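Local coordinates for protein D-glyceraldehyde dehydrogenase (NADP(+)) (PDB 5IZD) that oxidises D-glyceraldehyde to D-glycerate with NADP(+) as the electron acceptor, as a homotetramer in the non-phosphorylated Entner-Doudoroff pathway, at residues T222-T227 against I245-G250; K251-V256 against A284-V289. All blocks are in the same frame, centred on the assembly; numbering follows the deposited sequence.

Contact 1 of 2, residues T222-T227 against I245-G250. With NAP (NADP nicotinamide-adenine-dinucleotide phosphate), chain I.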
ATOM      1  N   THR A 222      10.718   7.165  21.247  1.00 27.10           N
ATOM      2  CA  THR A 222      11.544   6.342  20.410  1.00 26.76           C
ATOM      3  C   THR A 222      12.888   6.089  21.118  1.00 26.97           C
ATOM      4  O   THR A 222      13.580   7.047  21.497  1.00 27.24           O
ATOM      5  CB  THR A 222      11.698   6.913  18.989  1.00 26.61           C
ATOM      6  OG1 THR A 222      12.443   5.979  18.199  1.00 26.41           O
ATOM      7  CG2 THR A 222      12.369   8.272  18.919  1.00 27.06           C
ATOM      8  N   MET A 223      13.218   4.823  21.363  1.00 26.83           N
ATOM      9  CA  MET A 223      14.322   4.472  22.288  1.00 27.31           C
ATOM     10  C   MET A 223      15.009   3.214  21.829  1.00 27.20           C
ATOM     11  O   MET A 223      14.350   2.285  21.309  1.00 26.66           O
ATOM     12  CB  MET A 223      13.827   4.287  23.730  1.00 27.70           C
ATOM     13  CG  MET A 223      14.838   3.718  24.695  1.00 28.25           C
ATOM     14  SD  MET A 223      14.859   1.922  24.822  1.00 28.80           S
ATOM     15  CE  MET A 223      15.945   1.596  26.218  1.00 29.07           C
ATOM     16  N   THR A 224      16.319   3.168  22.038  1.00 27.27           N
ATOM     17  CA  THR A 224      17.079   1.963  21.786  1.00 27.44           C
ATOM     18  C   THR A 224      18.028   1.803  22.969  1.00 27.80           C
ATOM     19  O   THR A 224      18.542   2.795  23.443  1.00 28.07           O
ATOM     20  CB  THR A 224      17.796   2.032  20.425  1.00 27.58           C
ATOM     21  OG1 THR A 224      16.836   2.087  19.362  1.00 27.67           O
ATOM     22  CG2 THR A 224      18.731   0.842  20.193  1.00 27.83           C
ATOM     23  N   GLY A 225      18.187   0.584  23.459  1.00 27.94           N
ATOM     24  CA  GLY A 225      19.055   0.254  24.596  1.00 28.61           C
ATOM     25  C   GLY A 225      18.763  -1.077  25.247  1.00 28.85           C
ATOM     26  O   GLY A 225      18.322  -2.046  24.561  1.00 29.08           O
ATOM     27  N   SER A 226      18.908  -1.136  26.556  1.00 29.31           N
ATOM     28  CA  SER A 226      18.842  -2.405  27.257  1.00 29.74           C
ATOM     29  C   SER A 226      17.404  -2.806  27.565  1.00 29.74           C
ATOM     30  O   SER A 226      16.505  -1.997  27.646  1.00 29.20           O
ATOM     31  CB  SER A 226      19.616  -2.349  28.590  1.00 30.30           C
ATOM     32  OG  SER A 226      18.854  -1.530  29.472  1.00 30.88           O
ATOM     33  N   THR A 227      17.235  -4.072  27.849  1.00 30.34           N
ATOM     34  CA  THR A 227      15.902  -4.621  28.079  1.00 30.72           C
ATOM     35  C   THR A 227      15.266  -3.957  29.327  1.00 31.19           C
ATOM     36  O   THR A 227      14.090  -3.575  29.266  1.00 31.14           O
ATOM     37  CB  THR A 227      15.960  -6.130  28.296  1.00 30.92           C
ATOM     38  OG1 THR A 227      16.762  -6.710  27.276  1.00 30.68           O
ATOM     39  CG2 THR A 227      14.540  -6.723  28.252  1.00 30.97           C
ATOM     40  N   ILE A 245       8.297   3.232  20.506  1.00 27.55           N
ATOM     41  CA  ILE A 245       9.161   2.568  19.526  1.00 27.23           C
ATOM     42  C   ILE A 245      10.408   2.237  20.316  1.00 27.41           C
ATOM     43  O   ILE A 245      11.135   3.188  20.731  1.00 27.33           O
ATOM     44  CB  ILE A 245       9.534   3.448  18.333  1.00 27.32           C
ATOM     45  CG1 ILE A 245       8.302   3.991  17.566  1.00 27.29           C
ATOM     46  CG2 ILE A 245      10.484   2.673  17.401  1.00 27.29           C
ATOM     47  CD1 ILE A 245       8.633   5.126  16.582  1.00 27.50           C
ATOM     48  N   LEU A 246      10.582   0.958  20.644  1.00 27.29           N
ATOM     49  CA  LEU A 246      11.631   0.480  21.551  1.00 27.84           C
ATOM     50  C   LEU A 246      12.342  -0.665  20.871  1.00 28.23           C
ATOM     51  O   LEU A 246      11.681  -1.656  20.436  1.00 27.55           O
ATOM     52  CB  LEU A 246      11.084  -0.095  22.859  1.00 28.01           C
ATOM     53  CG  LEU A 246      10.139   0.770  23.679  1.00 28.29           C
ATOM     54  CD1 LEU A 246       9.622  -0.012  24.887  1.00 28.68           C
ATOM     55  CD2 LEU A 246      10.816   2.053  24.076  1.00 28.42           C
ATOM     56  N   GLU A 247      13.661  -0.580  20.860  1.00 28.80           N
ATOM     57  CA  GLU A 247      14.505  -1.647  20.390  1.00 29.67           C
ATOM     58  C   GLU A 247      15.552  -2.007  21.442  1.00 29.52           C
ATOM     59  O   GLU A 247      16.354  -1.144  21.808  1.00 29.48           O
ATOM     60  CB  GLU A 247      15.142  -1.229  19.072  1.00 30.89           C
ATOM     61  CG  GLU A 247      15.782  -2.434  18.348  1.00 32.32           C
ATOM     62  CD  GLU A 247      17.293  -2.506  18.443  1.00 33.24           C
ATOM     63  OE1 GLU A 247      17.811  -3.231  19.323  1.00 34.56           O
ATOM     64  OE2 GLU A 247      17.973  -1.826  17.614  1.00 34.34           O
ATOM     65  N   LEU A 248      15.492  -3.260  21.942  1.00 29.05           N
ATOM     66  CA  LEU A 248      16.062  -3.655  23.199  1.00 29.47           C
ATOM     67  C   LEU A 248      17.164  -4.737  23.055  1.00 29.69           C
ATOM     68  O   LEU A 248      17.407  -5.500  23.981  1.00 29.51           O
ATOM     69  CB  LEU A 248      14.987  -4.061  24.207  1.00 29.51           C
ATOM     70  CG  LEU A 248      13.881  -3.041  24.380  1.00 29.72           C
ATOM     71  CD1 LEU A 248      12.803  -3.530  25.355  1.00 30.03           C
ATOM     72  CD2 LEU A 248      14.418  -1.714  24.842  1.00 29.94           C
ATOM     73  N   GLY A 249      17.755  -4.821  21.849  1.00 29.64           N
ATOM     74  CA  GLY A 249      18.906  -5.722  21.652  1.00 30.07           C
ATOM     75  C   GLY A 249      18.392  -7.150  21.434  1.00 29.78           C
ATOM     76  O   GLY A 249      17.207  -7.310  21.092  1.00 29.89           O
ATOM     77  N   GLY A 250      19.253  -8.155  21.638  1.00 29.45           N
ATOM     78  CA  GLY A 250      18.938  -9.516  21.246  1.00 29.38           C
ATOM     79  C   GLY A 250      19.933 -10.567  21.605  1.00 29.41           C
ATOM     80  O   GLY A 250      20.879 -10.316  22.334  1.00 29.29           O
TER
HETATM   81  PA  NAP I 601      20.379   1.950  28.498  1.00 42.11           P
HETATM   82  O1A NAP I 601      20.436   2.127  29.984  1.00 46.04           O
HETATM   83  O2A NAP I 601      19.236   1.143  27.919  1.00 46.71           O
HETATM   84  O5B NAP I 601      20.421   3.431  27.810  1.00 38.53           O
HETATM   85  C5B NAP I 601      19.698   3.809  26.617  1.00 34.31           C
HETATM   86  C4B NAP I 601      19.170   5.251  26.741  1.00 32.31           C
HETATM   87  O4B NAP I 601      18.122   5.306  27.727  1.00 31.06           O
HETATM   88  C3B NAP I 601      20.241   6.241  27.240  1.00 32.09           C
HETATM   89  O3B NAP I 601      19.997   7.547  26.652  1.00 31.70           O
HETATM   90  C2B NAP I 601      19.999   6.275  28.724  1.00 32.28           C
HETATM   91  O2B NAP I 601      20.581   7.398  29.380  1.00 34.08           O
HETATM   92  C1B NAP I 601      18.495   6.259  28.768  1.00 30.88           C
HETATM   93  N9A NAP I 601      17.899   5.872  30.056  1.00 27.38           N
HETATM   94  C8A NAP I 601      18.459   5.170  31.078  1.00 26.94           C
HETATM   95  N7A NAP I 601      17.633   5.025  32.091  1.00 28.49           N
HETATM   96  C5A NAP I 601      16.457   5.652  31.665  1.00 28.35           C
HETATM   97  C6A NAP I 601      15.213   5.832  32.271  1.00 29.52           C
HETATM   98  N6A NAP I 601      14.919   5.361  33.489  1.00 31.70           N
HETATM   99  N1A NAP I 601      14.259   6.499  31.588  1.00 30.61           N
HETATM  100  C2A NAP I 601      14.553   6.996  30.373  1.00 28.96           C
HETATM  101  N3A NAP I 601      15.722   6.883  29.727  1.00 29.17           N
HETATM  102  C4A NAP I 601      16.630   6.179  30.439  1.00 27.12           C
HETATM  103  O3  NAP I 601      21.754   1.294  28.050  1.00 52.78           O
HETATM  104  PN  NAP I 601      23.039   0.857  28.916  1.00 70.41           P
HETATM  105  O1N NAP I 601      23.688   2.081  29.539  1.00 63.76           O
HETATM  106  O2N NAP I 601      23.989   0.074  28.044  1.00 67.93           O
HETATM  107  O5D NAP I 601      22.466  -0.052  30.032  1.00 68.93           O
HETATM  108  P2B NAP I 601      21.938   7.162  30.305  1.00 28.93           P
HETATM  109  O1X NAP I 601      22.256   8.528  30.933  1.00 34.61           O
HETATM  110  O2X NAP I 601      23.025   6.759  29.425  1.00 27.51           O
HETATM  111  O3X NAP I 601      21.653   6.163  31.374  1.00 28.38           O
HETATM  112  O   HOH W   1      17.488   0.994  16.781  1.00 38.95           O
HETATM  113  O   HOH W   2      15.628  -7.409  25.045  1.00 38.42           O
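Met223 and Glu247 tie two parallel strands together. Met223 N donates to Ile245 O at 2.7 Å, and Glu247 N donates back to Met223 O. Gly225 N then reaches Glu247 O at 3.0 Å. Strands 220-224 and 243-247 belong to one beta-alpha-beta unit, with helix 227-236 as the crossover.

The tight part is this backbone ladder and the apolar cluster of Met223, Leu246 and Leu248. Met223 has CG anti to the backbone N (chi1 171°), and a bend at chi2 carries SD across to Leu248 CD2, 3.7 Å away. Its CB touches Leu246 CD2. Leu248 CD2 also packs against Ser226 O. Met241 of the second subunit adds to the cover of Leu248.

On the face of Thr224 and Glu247 the contact is polar and a water bridges it, from Thr224 OG1 to Glu247 OE2. Lys158 also binds the Thr224 hydroxyl. Beyond the strands, a second water joins Thr227 OG1 to Leu248 O, which lie 3.6 Å apart.

Glu247, the predicted proton acceptor, receives Gly249 N on OE1 at 3.0 Å. Gly225 CA lies 3.4 Å from NADP O2A. Ser226 N gives this phosphate oxygen a nearly straight bond of 2.7 Å (177°). Ser226 is the N-cap of helix 227-236, so the helix end would be expected to balance part of the phosphate charge, with Glu247 close by on the paired strand.

Contact 2 of 2, residues K251-V256 against A284-V289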
ATOM      1  N   LYS A 251      19.698 -11.789  21.086  1.00 29.06           N
ATOM      2  CA  LYS A 251      20.626 -12.865  21.335  1.00 29.09           C
ATOM      3  C   LYS A 251      20.689 -13.715  20.118  1.00 28.88           C
ATOM      4  O   LYS A 251      20.244 -14.862  20.121  1.00 29.24           O
ATOM      5  CB  LYS A 251      20.196 -13.616  22.585  1.00 29.49           C
ATOM      6  CG  LYS A 251      21.132 -14.734  23.057  1.00 30.17           C
ATOM      7  CD  LYS A 251      22.119 -14.225  24.125  1.00 30.29           C
ATOM      8  CE  LYS A 251      23.199 -15.252  24.427  1.00 30.86           C
ATOM      9  NZ  LYS A 251      24.364 -14.547  24.999  1.00 31.12           N
ATOM     10  N   ALA A 252      21.290 -13.149  19.089  1.00 28.31           N
ATOM     11  CA  ALA A 252      21.219 -13.699  17.765  1.00 28.08           C
ATOM     12  C   ALA A 252      21.890 -15.067  17.632  1.00 28.50           C
ATOM     13  O   ALA A 252      23.097 -15.186  17.916  1.00 28.80           O
ATOM     14  CB  ALA A 252      21.839 -12.732  16.777  1.00 27.87           C
ATOM     15  N   PRO A 253      21.111 -16.102  17.229  1.00 28.45           N
ATOM     16  CA  PRO A 253      21.788 -17.339  16.883  1.00 28.89           C
ATOM     17  C   PRO A 253      22.478 -17.250  15.518  1.00 28.90           C
ATOM     18  O   PRO A 253      21.906 -16.709  14.565  1.00 28.47           O
ATOM     19  CB  PRO A 253      20.637 -18.370  16.831  1.00 28.96           C
ATOM     20  CG  PRO A 253      19.448 -17.599  16.342  1.00 28.56           C
ATOM     21  CD  PRO A 253      19.676 -16.147  16.883  1.00 28.18           C
ATOM     22  N   PHE A 254      23.662 -17.841  15.443  1.00 29.33           N
ATOM     23  CA  PHE A 254      24.452 -17.952  14.234  1.00 29.71           C
ATOM     24  C   PHE A 254      24.521 -19.437  13.831  1.00 30.69           C
ATOM     25  O   PHE A 254      25.225 -20.242  14.477  1.00 31.09           O
ATOM     26  CB  PHE A 254      25.843 -17.391  14.498  1.00 29.68           C
ATOM     27  CG  PHE A 254      26.613 -17.040  13.259  1.00 29.70           C
ATOM     28  CD1 PHE A 254      27.217 -18.032  12.499  1.00 30.23           C
ATOM     29  CD2 PHE A 254      26.708 -15.730  12.833  1.00 29.26           C
ATOM     30  CE1 PHE A 254      27.926 -17.713  11.352  1.00 30.40           C
ATOM     31  CE2 PHE A 254      27.389 -15.412  11.677  1.00 29.42           C
ATOM     32  CZ  PHE A 254      28.001 -16.398  10.934  1.00 29.95           C
ATOM     33  N   MET A 255      23.843 -19.787  12.729  1.00 31.19           N
ATOM     34  CA  MET A 255      23.612 -21.184  12.379  1.00 32.26           C
ATOM     35  C   MET A 255      24.353 -21.546  11.091  1.00 32.94           C
ATOM     36  O   MET A 255      24.163 -20.902  10.069  1.00 33.31           O
ATOM     37  CB  MET A 255      22.088 -21.395  12.205  1.00 32.47           C
ATOM     38  CG  MET A 255      21.315 -21.251  13.517  1.00 32.47           C
ATOM     39  SD  MET A 255      19.521 -21.012  13.291  1.00 32.49           S
ATOM     40  CE  MET A 255      19.510 -19.297  12.761  1.00 31.90           C
ATOM     41  N   VAL A 256      25.174 -22.583  11.120  1.00 33.54           N
ATOM     42  CA  VAL A 256      26.009 -22.974   9.998  1.00 34.02           C
ATOM     43  C   VAL A 256      25.685 -24.440   9.716  1.00 34.86           C
ATOM     44  O   VAL A 256      26.102 -25.347  10.437  1.00 34.95           O
ATOM     45  CB  VAL A 256      27.503 -22.788  10.322  1.00 34.22           C
ATOM     46  CG1 VAL A 256      28.372 -23.141   9.117  1.00 34.73           C
ATOM     47  CG2 VAL A 256      27.774 -21.323  10.797  1.00 33.48           C
ATOM     48  N   ALA A 284      26.306 -11.746  16.756  1.00 30.33           N
ATOM     49  CA  ALA A 284      26.309 -13.186  16.952  1.00 30.82           C
ATOM     50  C   ALA A 284      26.520 -13.377  18.442  1.00 30.99           C
ATOM     51  O   ALA A 284      27.577 -12.932  19.016  1.00 30.97           O
ATOM     52  CB  ALA A 284      27.466 -13.826  16.192  1.00 31.26           C
ATOM     53  N   GLU A 285      25.509 -13.997  19.063  1.00 30.89           N
ATOM     54  CA  GLU A 285      25.528 -14.248  20.497  1.00 31.04           C
ATOM     55  C   GLU A 285      25.493 -15.737  20.831  1.00 31.40           C
ATOM     56  O   GLU A 285      25.734 -16.080  21.970  1.00 32.11           O
ATOM     57  CB  GLU A 285      24.356 -13.510  21.177  1.00 30.94           C
ATOM     58  CG  GLU A 285      24.514 -11.984  21.331  1.00 30.85           C
ATOM     59  CD  GLU A 285      24.965 -11.510  22.722  1.00 31.21           C
ATOM     60  OE1 GLU A 285      24.888 -12.327  23.698  1.00 31.54           O
ATOM     61  OE2 GLU A 285      25.397 -10.300  22.845  1.00 31.06           O
ATOM     62  N   ARG A 286      25.191 -16.619  19.885  1.00 31.13           N
ATOM     63  CA  ARG A 286      25.188 -18.079  20.139  1.00 31.49           C
ATOM     64  C   ARG A 286      25.576 -18.750  18.850  1.00 31.58           C
ATOM     65  O   ARG A 286      24.974 -18.449  17.843  1.00 31.60           O
ATOM     66  CB  ARG A 286      23.787 -18.601  20.418  1.00 31.30           C
ATOM     67  CG  ARG A 286      23.024 -17.872  21.454  1.00 30.98           C
ATOM     68  CD  ARG A 286      21.680 -18.478  21.586  1.00 30.93           C
ATOM     69  NE  ARG A 286      20.605 -17.743  20.917  1.00 30.31           N
ATOM     70  CZ  ARG A 286      19.427 -18.238  20.612  1.00 30.00           C
ATOM     71  NH1 ARG A 286      19.180 -19.545  20.786  1.00 30.48           N
ATOM     72  NH2 ARG A 286      18.534 -17.444  20.083  1.00 29.48           N
ATOM     73  N   LEU A 287      26.510 -19.683  18.882  1.00 31.87           N
ATOM     74  CA  LEU A 287      27.019 -20.316  17.674  1.00 32.01           C
ATOM     75  C   LEU A 287      26.560 -21.783  17.633  1.00 32.36           C
ATOM     76  O   LEU A 287      26.792 -22.530  18.556  1.00 32.62           O
ATOM     77  CB  LEU A 287      28.540 -20.158  17.639  1.00 32.26           C
ATOM     78  CG  LEU A 287      29.328 -20.759  16.492  1.00 32.71           C
ATOM     79  CD1 LEU A 287      28.773 -20.319  15.159  1.00 32.46           C
ATOM     80  CD2 LEU A 287      30.785 -20.365  16.587  1.00 32.94           C
ATOM     81  N   TYR A 288      25.840 -22.137  16.562  1.00 32.37           N
ATOM     82  CA  TYR A 288      25.327 -23.482  16.297  1.00 32.85           C
ATOM     83  C   TYR A 288      25.932 -23.959  14.984  1.00 33.29           C
ATOM     84  O   TYR A 288      25.598 -23.403  13.922  1.00 32.93           O
ATOM     85  CB  TYR A 288      23.791 -23.479  16.155  1.00 32.59           C
ATOM     86  CG  TYR A 288      23.100 -23.040  17.412  1.00 32.22           C
ATOM     87  CD1 TYR A 288      22.982 -23.878  18.483  1.00 32.68           C
ATOM     88  CD2 TYR A 288      22.601 -21.783  17.530  1.00 31.53           C
ATOM     89  CE1 TYR A 288      22.326 -23.496  19.628  1.00 32.49           C
ATOM     90  CE2 TYR A 288      21.948 -21.387  18.656  1.00 31.39           C
ATOM     91  CZ  TYR A 288      21.809 -22.238  19.705  1.00 31.89           C
ATOM     92  OH  TYR A 288      21.247 -21.757  20.872  1.00 31.81           O
ATOM     93  N   VAL A 289      26.792 -24.988  15.052  1.00 33.97           N
ATOM     94  CA  VAL A 289      27.448 -25.505  13.874  1.00 34.59           C
ATOM     95  C   VAL A 289      27.142 -27.001  13.699  1.00 35.58           C
ATOM     96  O   VAL A 289      27.121 -27.807  14.642  1.00 36.09           O
ATOM     97  CB  VAL A 289      28.957 -25.257  13.914  1.00 34.81           C
ATOM     98  CG1 VAL A 289      29.615 -25.631  12.610  1.00 35.24           C
ATOM     99  CG2 VAL A 289      29.260 -23.784  14.231  1.00 34.17           C
TER
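Arg286 reaches across to Lys251 and Pro253. Its guanidinium lies flat against Pro253 with its edge on Lys251 O. The chain bends at chi3 (-101°), which brings the group side-on to the carbonyl. NE and NH2 both donate to Lys251 O, at 3.0 and 3.1 Å, and the oxygen lies in the guanidinium plane. Pro253 CB sits over the centre of one guanidinium face, 3.9 Å above the plane.

The same proline is a bump for Tyr288. Its CB meets the ring edge at CE2, 3.8 Å away. Arg286 NH1 donates to Tyr288 OH, which also bonds Gln373. NH1 also bonds Leu401 O, and NH2 bonds Ala402 O. Arginine, proline and tyrosine therefore fit together on one face of the sheet.

The other face is apolar. Phe254 and Leu287 lie side by side, and Leu287 CD1 touches Phe254 CD1 at 3.8 Å. Ala284 CB meets the same ring at CD2. Val256 and Val289 continue this face.

Beside the arginine, Lys251 crosses Glu285 at about a right angle. NZ and OE1 form a salt bridge of 2.6 Å. Glu380 O and Ile377 O also bind this ammonium.

The backbones pair in parallel, with Phe254 N on Arg286 O at 2.8 Å and Tyr288 N on Phe254 O at 2.9 Å. Ala252 O accepts from both Glu285 N and Arg286 N. The two strands are neighbours in the seven-stranded mixed sheet of the catalytic domain of the aldehyde dehydrogenase fold, joined through helix 262-274. That helix lies over the Phe254 and Leu287 face through Leu269. Helix 395-403 covers the Pro253, Met255 and Tyr288 face, while strand 410-414 flanks strand 252-256.

Both contacts are buried pairs of parallel strands, but they belong to different sheets. Contact 1 lies near the centre of the chain, in the sheet beside the cofactor. The centre of contact 2 is about 20 Å from the centre of the chain, in the sheet containing strand 284-290. The centres of the two contacts are 21 Å apart. The chain runs directly from 245-250 into 251-256, and Gly250 O packs on Glu285 CG at the junction. Contact 1 combines waters, phosphate and the predicted proton acceptor with a small apolar patch. Contact 2 relies on a salt bridge, an arginine grip and larger apolar faces, with helices covering both sides.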